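Local coordinates for protein UTP--glucose-1-phosphate uridylyltransferase (Acinetobacter baumannii, PDB 6IKX) that catalyses the reaction of UTP with alpha-D-glucose 1-phosphate to give UDP-glucose and diphosphate, and may have a role in stationary-phase survival, at residues K3-P8 against A46-I51; Q50-T55 against L114-V119; Q140-R145 against Y249-Q254. The protein carries 1 engineered substitution. All blocks are in the same frame, centred on the assembly; numbering follows the deposited sequence.

Contact 1: residues K3-P8 against A46-I51; sequences KKAVLP and AGIEQI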
loop_
_atom_site.group_PDB
_atom_site.type_symbol
_atom_site.label_atom_id
_atom_site.label_comp_id
_atom_site.label_asym_id
_atom_site.label_seq_id
_atom_site.Cartn_x
_atom_site.Cartn_y
_atom_site.Cartn_z
ATOM N N LYS A 3 -20.196 -16.575 17.904
ATOM C CA LYS A 3 -18.919 -15.868 18.199
ATOM C C LYS A 3 -18.253 -15.301 16.925
ATOM O O LYS A 3 -17.311 -14.489 17.076
ATOM C CB LYS A 3 -17.952 -16.818 18.915
ATOM C CG LYS A 3 -18.441 -17.426 20.227
ATOM C CD LYS A 3 -18.584 -16.443 21.391
ATOM C CE LYS A 3 -19.999 -15.928 21.599
ATOM N NZ LYS A 3 -20.365 -15.792 23.034
ATOM N N LYS A 4 -18.655 -15.753 15.733
ATOM C CA LYS A 4 -18.088 -15.343 14.419
ATOM C C LYS A 4 -19.052 -14.469 13.588
ATOM O O LYS A 4 -20.256 -14.693 13.608
ATOM C CB LYS A 4 -17.740 -16.587 13.618
ATOM C CG LYS A 4 -16.866 -17.542 14.367
ATOM C CD LYS A 4 -16.400 -18.666 13.526
ATOM C CE LYS A 4 -15.376 -19.480 14.278
ATOM N NZ LYS A 4 -14.595 -20.274 13.320
ATOM N N ALA A 5 -18.509 -13.499 12.867
ATOM C CA ALA A 5 -19.244 -12.626 11.929
ATOM C C ALA A 5 -18.382 -12.431 10.687
ATOM O O ALA A 5 -17.209 -12.102 10.839
ATOM C CB ALA A 5 -19.610 -11.311 12.573
ATOM N N VAL A 6 -18.988 -12.598 9.521
ATOM C CA VAL A 6 -18.376 -12.321 8.194
ATOM C C VAL A 6 -18.778 -10.905 7.761
ATOM O O VAL A 6 -19.987 -10.644 7.761
ATOM C CB VAL A 6 -18.813 -13.398 7.193
ATOM C CG1 VAL A 6 -18.388 -13.034 5.770
ATOM C CG2 VAL A 6 -18.259 -14.753 7.630
ATOM N N LEU A 7 -17.812 -9.990 7.594
ATOM C CA LEU A 7 -18.100 -8.629 7.053
ATOM C C LEU A 7 -17.597 -8.630 5.628
ATOM O O LEU A 7 -16.388 -8.674 5.416
ATOM C CB LEU A 7 -17.397 -7.504 7.804
ATOM C CG LEU A 7 -17.551 -7.410 9.310
ATOM C CD1 LEU A 7 -17.661 -5.957 9.750
ATOM C CD2 LEU A 7 -18.698 -8.263 9.836
ATOM N N PRO A 8 -18.466 -8.708 4.614
ATOM C CA PRO A 8 -18.004 -8.818 3.231
ATOM C C PRO A 8 -17.687 -7.394 2.764
ATOM O O PRO A 8 -18.612 -6.673 2.656
ATOM C CB PRO A 8 -19.191 -9.437 2.472
ATOM C CG PRO A 8 -20.181 -9.781 3.560
ATOM C CD PRO A 8 -19.924 -8.779 4.678
ATOM N N ALA A 46 -22.786 -7.432 20.457
ATOM C CA ALA A 46 -23.725 -8.571 20.394
ATOM C C ALA A 46 -22.978 -9.876 20.680
ATOM O O ALA A 46 -23.526 -10.976 20.416
ATOM C CB ALA A 46 -24.377 -8.567 19.041
ATOM N N GLY A 47 -21.759 -9.743 21.199
ATOM C CA GLY A 47 -20.920 -10.839 21.708
ATOM C C GLY A 47 -20.075 -11.468 20.623
ATOM O O GLY A 47 -19.562 -12.574 20.872
ATOM N N ILE A 48 -19.895 -10.813 19.467
ATOM C CA ILE A 48 -18.972 -11.362 18.431
ATOM C C ILE A 48 -17.543 -11.209 18.952
ATOM O O ILE A 48 -17.216 -10.177 19.594
ATOM C CB ILE A 48 -19.183 -10.727 17.035
ATOM C CG1 ILE A 48 -20.611 -10.950 16.521
ATOM C CG2 ILE A 48 -18.127 -11.218 16.030
ATOM C CD1 ILE A 48 -20.962 -12.407 16.294
ATOM N N GLU A 49 -16.714 -12.188 18.636
ATOM C CA GLU A 49 -15.312 -12.278 19.103
ATOM C C GLU A 49 -14.324 -12.351 17.946
ATOM O O GLU A 49 -13.164 -11.997 18.187
ATOM C CB GLU A 49 -15.163 -13.528 19.976
ATOM C CG GLU A 49 -15.766 -13.318 21.358
ATOM C CD GLU A 49 -15.653 -14.477 22.330
ATOM O OE1 GLU A 49 -15.107 -15.543 21.944
ATOM O OE2 GLU A 49 -16.140 -14.311 23.459
ATOM N N GLN A 50 -14.743 -12.902 16.803
ATOM C CA GLN A 50 -13.919 -13.096 15.590
ATOM C C GLN A 50 -14.598 -12.359 14.428
ATOM O O GLN A 50 -15.717 -12.826 13.978
ATOM C CB GLN A 50 -13.746 -14.578 15.265
ATOM C CG GLN A 50 -12.593 -14.854 14.294
ATOM C CD GLN A 50 -12.515 -16.302 13.873
ATOM O OE1 GLN A 50 -13.520 -16.988 13.673
ATOM N NE2 GLN A 50 -11.300 -16.792 13.738
ATOM N N ILE A 51 -13.987 -11.225 14.023
ATOM C CA ILE A 51 -14.396 -10.381 12.864
ATOM C C ILE A 51 -13.704 -10.961 11.635
ATOM O O ILE A 51 -12.473 -10.979 11.594
ATOM C CB ILE A 51 -14.076 -8.898 13.124
ATOM C CG1 ILE A 51 -14.947 -8.341 14.257
ATOM C CG2 ILE A 51 -14.237 -8.056 11.857
ATOM C CD1 ILE A 51 -16.434 -8.487 14.006
#
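Lys3 O receives two successive backbone N-H groups, from Glu49 N at 2.8 Å and from Gln50 N at 3.0 Å, the Glu49 donor coming from the loop just before the strand. Ala5 N then donates to Gln50 O at 3.1 Å. Gln50 thus bonds through its N and its O to the two residues flanking Lys4, the regular pattern of a parallel bridge.

Among the polar side chains, Lys4 and Gln50 run side by side on one face of the sheet. Gln50 CG stands anti to its backbone N (chi1 -163°), and the extended chain lays OE1 along the Lys4 methylenes, 3.2 Å from CE. Lys4 NZ bonds instead to Val119 O. Lys3 and Glu49 also lie alongside each other: Lys3 CD packs against Glu49 OE1 at 3.6 Å, while the charged tips, Lys3 NZ and Glu49 OE2, stay 4.5 Å apart, too far for a salt bridge though probably still attracting.

Apolar contacts gather on the side of Ala5: Ala5 CB rests on Ile48 CG2 at 3.8 Å, and further along Leu7 CG meets Ile51 CG2 at 4.2 Å. Ile48 CD1, for its part, lies against a backbone carbonyl oxygen, Lys4 O.

Gly47, with positive phi, is the C-prime residue of the Schellman motif that ends helix 35-44 and turns the chain toward strand 50-55. Helix 35-44, which connects the two parallel strands as a beta-alpha-beta crossover of the GT-A-type nucleotidyltransferase fold, covers Leu7 and Ile51. Strand 125-128 pairs with strand 4-8 along its other edge, and strand 4-8 ends at Pro8, which binds UTP when the nucleotide is present.

Contact 2: residues Q50-T55 against L114-V119; sequences QIILVT and LCAKSV
Ile52 and Val119 reach toward each other tip to tip, CD1 of the isoleucine lying 3.5 Å from CG1 of the valine. This is helix-on-sheet packing in the Rossmann-like alpha/beta fold of the GT-A nucleotidyltransferases: one face of strand 50-55 is covered by the junction of helices 109-115 and 117-120. Every second residue of the strand, Gln50, Ile52 and Val54, turns its side chain to that junction.

Ala116 CB sits between two of them, 4.0 Å from Ile52 CG2 and 4.2 Å from Val54 CG2. The other branch of Val54, CG1, is anti to its backbone N (chi1 -174°) and touches Cys115 CB at 3.8 Å. All these meetings are apolar.

On the helical side, Ala116 is the N-cap of helix 117-120, and a weak bond from Lys117 N to Leu114 O spans the turn. Cys115, Ala116 and Val119 all point at the strand. Val6, from the neighbouring strand 4-8, packs on both Ala116 and Val54. Val54 also touches Gln103, which binds UTP and UDP-glucose when they are present. A second subunit closes the far end: its Ile99 packs on Val119, and its Ser97 makes a weak hydrogen bond with Ser118. At that end the amide of Gln50 slants across Val119, NE2 lying 4.1 Å from CG1.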
loop_
_atom_site.group_PDB
_atom_site.type_symbol
_atom_site.label_atom_id
_atom_site.label_comp_id
_atom_site.label_asym_id
_atom_site.label_seq_id
_atom_site.Cartn_x
_atom_site.Cartn_y
_atom_site.Cartn_z
ATOM N N GLN A 50 -14.743 -12.902 16.803
ATOM C CA GLN A 50 -13.919 -13.096 15.590
ATOM C C GLN A 50 -14.598 -12.359 14.428
ATOM O O GLN A 50 -15.717 -12.826 13.978
ATOM C CB GLN A 50 -13.746 -14.578 15.265
ATOM C CG GLN A 50 -12.593 -14.854 14.294
ATOM C CD GLN A 50 -12.515 -16.302 13.873
ATOM O OE1 GLN A 50 -13.520 -16.988 13.673
ATOM N NE2 GLN A 50 -11.300 -16.792 13.738
ATOM N N ILE A 51 -13.987 -11.225 14.023
ATOM C CA ILE A 51 -14.396 -10.381 12.864
ATOM C C ILE A 51 -13.704 -10.961 11.635
ATOM O O ILE A 51 -12.473 -10.979 11.594
ATOM C CB ILE A 51 -14.076 -8.898 13.124
ATOM C CG1 ILE A 51 -14.947 -8.341 14.257
ATOM C CG2 ILE A 51 -14.237 -8.056 11.857
ATOM C CD1 ILE A 51 -16.434 -8.487 14.006
ATOM N N ILE A 52 -14.466 -11.520 10.704
ATOM C CA ILE A 52 -13.906 -12.159 9.478
ATOM C C ILE A 52 -14.163 -11.213 8.309
ATOM O O ILE A 52 -15.302 -11.227 7.803
ATOM C CB ILE A 52 -14.515 -13.551 9.249
ATOM C CG1 ILE A 52 -14.458 -14.385 10.534
ATOM C CG2 ILE A 52 -13.829 -14.255 8.076
ATOM C CD1 ILE A 52 -15.152 -15.727 10.447
ATOM N N LEU A 53 -13.177 -10.380 7.958
ATOM C CA LEU A 53 -13.271 -9.413 6.820
ATOM C C LEU A 53 -13.047 -10.193 5.508
ATOM O O LEU A 53 -11.961 -10.765 5.364
ATOM C CB LEU A 53 -12.173 -8.342 6.962
ATOM C CG LEU A 53 -12.188 -7.485 8.217
ATOM C CD1 LEU A 53 -11.033 -6.517 8.219
ATOM C CD2 LEU A 53 -13.476 -6.727 8.359
ATOM N N VAL A 54 -14.010 -10.255 4.593
ATOM C CA VAL A 54 -13.759 -10.801 3.228
ATOM C C VAL A 54 -13.346 -9.607 2.382
ATOM O O VAL A 54 -14.196 -8.710 2.162
ATOM C CB VAL A 54 -14.984 -11.533 2.646
ATOM C CG1 VAL A 54 -14.664 -12.212 1.335
ATOM C CG2 VAL A 54 -15.500 -12.571 3.611
ATOM N N THR A 55 -12.090 -9.558 1.951
ATOM C CA THR A 55 -11.543 -8.261 1.479
ATOM C C THR A 55 -10.936 -8.333 0.066
ATOM O O THR A 55 -10.877 -9.376 -0.588
ATOM C CB THR A 55 -10.627 -7.668 2.569
ATOM O OG1 THR A 55 -10.563 -6.257 2.339
ATOM C CG2 THR A 55 -9.249 -8.286 2.639
ATOM N N LEU A 114 -19.029 -17.437 0.915
ATOM C CA LEU A 114 -18.356 -18.738 0.626
ATOM C C LEU A 114 -16.833 -18.644 0.833
ATOM O O LEU A 114 -16.235 -19.665 1.274
ATOM C CB LEU A 114 -18.678 -19.123 -0.817
ATOM C CG LEU A 114 -18.823 -20.604 -1.111
ATOM C CD1 LEU A 114 -18.407 -20.882 -2.544
ATOM C CD2 LEU A 114 -18.056 -21.485 -0.137
ATOM N N CYS A 115 -16.211 -17.495 0.507
ATOM C CA CYS A 115 -14.751 -17.224 0.677
ATOM C C CYS A 115 -14.334 -17.397 2.142
ATOM O O CYS A 115 -13.238 -17.840 2.381
ATOM C CB CYS A 115 -14.364 -15.822 0.220
ATOM S SG CYS A 115 -14.485 -15.556 -1.570
ATOM N N ALA A 116 -15.224 -17.161 3.088
ATOM C CA ALA A 116 -14.949 -17.349 4.525
ATOM C C ALA A 116 -15.232 -18.783 4.998
ATOM O O ALA A 116 -15.358 -18.966 6.202
ATOM C CB ALA A 116 -15.777 -16.368 5.318
ATOM N N LYS A 117 -15.305 -19.783 4.136
ATOM C CA LYS A 117 -15.790 -21.123 4.576
ATOM C C LYS A 117 -14.793 -21.710 5.579
ATOM O O LYS A 117 -15.215 -22.144 6.658
ATOM C CB LYS A 117 -15.980 -22.041 3.374
ATOM C CG LYS A 117 -16.096 -23.517 3.705
ATOM C CD LYS A 117 -16.444 -24.350 2.508
ATOM C CE LYS A 117 -16.094 -25.812 2.682
ATOM N NZ LYS A 117 -16.139 -26.520 1.380
ATOM N N SER A 118 -13.517 -21.748 5.201
ATOM C CA SER A 118 -12.386 -22.322 5.968
ATOM C C SER A 118 -12.328 -21.705 7.353
ATOM O O SER A 118 -12.102 -22.435 8.306
ATOM C CB SER A 118 -11.092 -22.087 5.242
ATOM O OG SER A 118 -10.820 -20.700 5.193
ATOM N N VAL A 119 -12.548 -20.401 7.442
ATOM C CA VAL A 119 -12.500 -19.667 8.727
ATOM C C VAL A 119 -13.790 -19.950 9.478
ATOM O O VAL A 119 -13.718 -20.057 10.694
ATOM C CB VAL A 119 -12.227 -18.171 8.501
ATOM C CG1 VAL A 119 -12.095 -17.388 9.789
ATOM C CG2 VAL A 119 -10.973 -18.003 7.676
#

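Contact 3: residues Q140-R145 against Y249-Q254; sequences QNDLSR and YRMQGQ. With SO4 (sulfate ion), chain I.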
loop_
_atom_site.group_PDB
_atom_site.type_symbol
_atom_site.label_atom_id
_atom_site.label_comp_id
_atom_site.label_asym_id
_atom_site.label_seq_id
_atom_site.Cartn_x
_atom_site.Cartn_y
_atom_site.Cartn_z
ATOM N N GLN A 140 -30.158 -2.523 23.926
ATOM C CA GLN A 140 -29.770 -3.855 23.373
ATOM C C GLN A 140 -29.921 -3.804 21.846
ATOM O O GLN A 140 -31.067 -3.653 21.357
ATOM C CB GLN A 140 -30.582 -5.020 23.961
ATOM C CG GLN A 140 -30.064 -6.383 23.490
ATOM C CD GLN A 140 -30.898 -7.596 23.842
ATOM O OE1 GLN A 140 -30.537 -8.731 23.506
ATOM N NE2 GLN A 140 -32.029 -7.377 24.504
ATOM N N ASN A 141 -28.813 -3.920 21.108
ATOM C CA ASN A 141 -28.835 -3.714 19.631
ATOM C C ASN A 141 -29.628 -4.868 19.001
ATOM O O ASN A 141 -29.749 -5.935 19.644
ATOM C CB ASN A 141 -27.440 -3.404 19.067
ATOM C CG ASN A 141 -26.486 -4.563 18.971
ATOM O OD1 ASN A 141 -26.894 -5.723 18.908
ATOM N ND2 ASN A 141 -25.200 -4.240 18.903
ATOM N N ASP A 142 -30.250 -4.600 17.851
ATOM C CA ASP A 142 -30.979 -5.595 17.021
ATOM C C ASP A 142 -30.111 -6.833 16.735
ATOM O O ASP A 142 -30.669 -7.923 16.666
ATOM C CB ASP A 142 -31.447 -4.987 15.702
ATOM C CG ASP A 142 -32.548 -3.951 15.845
ATOM O OD1 ASP A 142 -33.573 -4.275 16.466
ATOM O OD2 ASP A 142 -32.381 -2.830 15.294
ATOM N N LEU A 143 -28.807 -6.718 16.512
ATOM C CA LEU A 143 -28.023 -7.928 16.141
ATOM C C LEU A 143 -28.040 -8.917 17.311
ATOM O O LEU A 143 -28.069 -10.139 17.068
ATOM C CB LEU A 143 -26.583 -7.592 15.773
ATOM C CG LEU A 143 -25.768 -8.840 15.426
ATOM C CD1 LEU A 143 -26.305 -9.518 14.181
ATOM C CD2 LEU A 143 -24.303 -8.505 15.246
ATOM N N SER A 144 -27.969 -8.405 18.536
ATOM C CA SER A 144 -27.959 -9.223 19.770
ATOM C C SER A 144 -29.346 -9.844 19.963
ATOM O O SER A 144 -29.431 -11.065 20.193
ATOM C CB SER A 144 -27.507 -8.391 20.924
ATOM O OG SER A 144 -28.280 -8.656 22.070
ATOM N N ARG A 145 -30.409 -9.045 19.851
ATOM C CA ARG A 145 -31.791 -9.578 19.902
ATOM C C ARG A 145 -31.906 -10.734 18.918
ATOM O O ARG A 145 -32.393 -11.800 19.302
ATOM C CB ARG A 145 -32.815 -8.533 19.479
ATOM C CG ARG A 145 -33.274 -7.650 20.619
ATOM C CD ARG A 145 -33.812 -6.386 20.015
ATOM N NE ARG A 145 -33.380 -5.303 20.852
ATOM C CZ ARG A 145 -34.024 -4.894 21.921
ATOM N NH1 ARG A 145 -35.155 -5.477 22.268
ATOM N NH2 ARG A 145 -33.535 -3.901 22.638
ATOM N N TYR A 249 -36.632 -11.379 11.214
ATOM C CA TYR A 249 -36.485 -10.653 12.492
ATOM C C TYR A 249 -36.605 -9.168 12.165
ATOM O O TYR A 249 -35.775 -8.662 11.389
ATOM C CB TYR A 249 -35.137 -10.946 13.180
ATOM C CG TYR A 249 -34.850 -9.939 14.264
ATOM C CD1 TYR A 249 -35.422 -10.045 15.518
ATOM C CD2 TYR A 249 -34.142 -8.786 13.969
ATOM C CE1 TYR A 249 -35.224 -9.068 16.480
ATOM C CE2 TYR A 249 -33.972 -7.783 14.901
ATOM C CZ TYR A 249 -34.502 -7.927 16.164
ATOM O OH TYR A 249 -34.289 -6.932 17.065
ATOM N N ARG A 250 -37.591 -8.499 12.756
ATOM C CA ARG A 250 -37.886 -7.081 12.472
ATOM C C ARG A 250 -37.191 -6.215 13.512
ATOM O O ARG A 250 -37.537 -6.293 14.709
ATOM C CB ARG A 250 -39.388 -6.784 12.483
ATOM C CG ARG A 250 -39.757 -5.353 12.099
ATOM C CD ARG A 250 -41.220 -5.136 12.403
ATOM N NE ARG A 250 -41.753 -3.812 12.091
ATOM C CZ ARG A 250 -43.025 -3.471 12.280
ATOM N NH1 ARG A 250 -43.875 -4.345 12.787
ATOM N NH2 ARG A 250 -43.448 -2.264 11.974
ATOM N N MET A 251 -36.303 -5.374 13.006
ATOM C CA MET A 251 -35.546 -4.362 13.752
ATOM C C MET A 251 -36.458 -3.612 14.717
ATOM O O MET A 251 -37.620 -3.333 14.377
ATOM C CB MET A 251 -34.992 -3.323 12.785
ATOM C CG MET A 251 -33.847 -3.820 11.988
ATOM S SD MET A 251 -33.283 -2.509 10.934
ATOM C CE MET A 251 -32.583 -1.357 12.116
ATOM N N GLN A 252 -35.855 -3.171 15.810
ATOM C CA GLN A 252 -36.418 -2.151 16.720
ATOM C C GLN A 252 -35.676 -0.826 16.459
ATOM O O GLN A 252 -36.227 0.202 16.821
ATOM C CB GLN A 252 -36.404 -2.779 18.127
ATOM C CG GLN A 252 -36.027 -1.856 19.264
ATOM C CD GLN A 252 -34.540 -1.696 19.292
ATOM O OE1 GLN A 252 -33.810 -2.664 19.086
ATOM N NE2 GLN A 252 -34.105 -0.467 19.517
ATOM N N GLY A 253 -34.510 -0.850 15.795
ATOM C CA GLY A 253 -33.592 0.303 15.652
ATOM C C GLY A 253 -33.754 0.961 14.286
ATOM O O GLY A 253 -34.795 0.768 13.680
ATOM N N GLN A 254 -32.741 1.670 13.798
ATOM C CA GLN A 254 -32.811 2.508 12.566
ATOM C C GLN A 254 -31.591 2.214 11.679
ATOM O O GLN A 254 -30.481 2.085 12.240
ATOM C CB GLN A 254 -32.869 3.979 12.972
ATOM C CG GLN A 254 -33.356 4.888 11.854
ATOM C CD GLN A 254 -33.455 6.352 12.224
ATOM O OE1 GLN A 254 -34.030 7.149 11.476
ATOM N NE2 GLN A 254 -32.884 6.725 13.364
HETATM S S SO4 I . -37.263 -3.312 25.191
HETATM O O1 SO4 I . -36.029 -4.052 25.231
HETATM O O2 SO4 I . -37.633 -2.950 26.532
HETATM O O3 SO4 I . -38.295 -4.138 24.622
HETATM O O4 SO4 I . -37.104 -2.115 24.395
#
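Asp142 CB starts the contact, 3.7 Å from Tyr249 OH and close to the CE2 corner of the same ring. Beyond it, the carboxylate is turned 62° from the phenol ring. OD1 holds two donors: Gln252 N approaches on the syn side at 2.6 Å in an almost straight bond (175°), and Tyr249 OH donates to the anti lone pair at 2.8 Å. OD2 offers its syn lone pair to Gly253 N at 3.0 Å, with Met251 CE packed beside it at 3.5 Å. Three bonds thus grip the carboxylate, and its place in the first helical turn would further favour the negative charge.

Gln252 OE1 lies 3.1 Å from Asp142 OD1, acceptor beside acceptor, and over one face of the Arg145 guanidinium; its NE2 bonds to Asp136. Arg145 passes Tyr249 with CD 3.0 Å from OH, then grips Gln140 O side-on with NE and NH2. A sulfate, probably from the crystallisation liquor, takes a weak bond from NH1 at the guanidinium edge.

Asn141 caps the helix through OD1, which accepts from Ser144 N. Strand 246-250 runs parallel to strand 156-162, the strand that follows helix 142-153. The contact therefore holds the N-capped start of helix 142-153 to the end of strand 246-250 and the loop after it, within the GT-A-type alpha/beta fold.

How the contacts relate
Contacts 1 and 2 share Gln50 and Ile51 and lie side by side, their centres about 10 Å apart. Strands 4-8 and 50-55 are neighbours in one sheet, and Leu7 N of contact 1 lies 2.8 Å from Ile52 O of contact 2, a probable hydrogen bond that continues their pairing. The sheet borders the nucleotide site at Pro8 and, next to Val54, Gln103. Contact 3 reaches the same sheet elsewhere, with its centre about 16 Å from that of contact 1 and 23 Å from that of contact 2. Ala46 links it to contact 1, its CB lying 3.6 Å from Ser144 N. Met251 and Val206, a UDP-glucose-binding residue, have side chains about 10 Å apart.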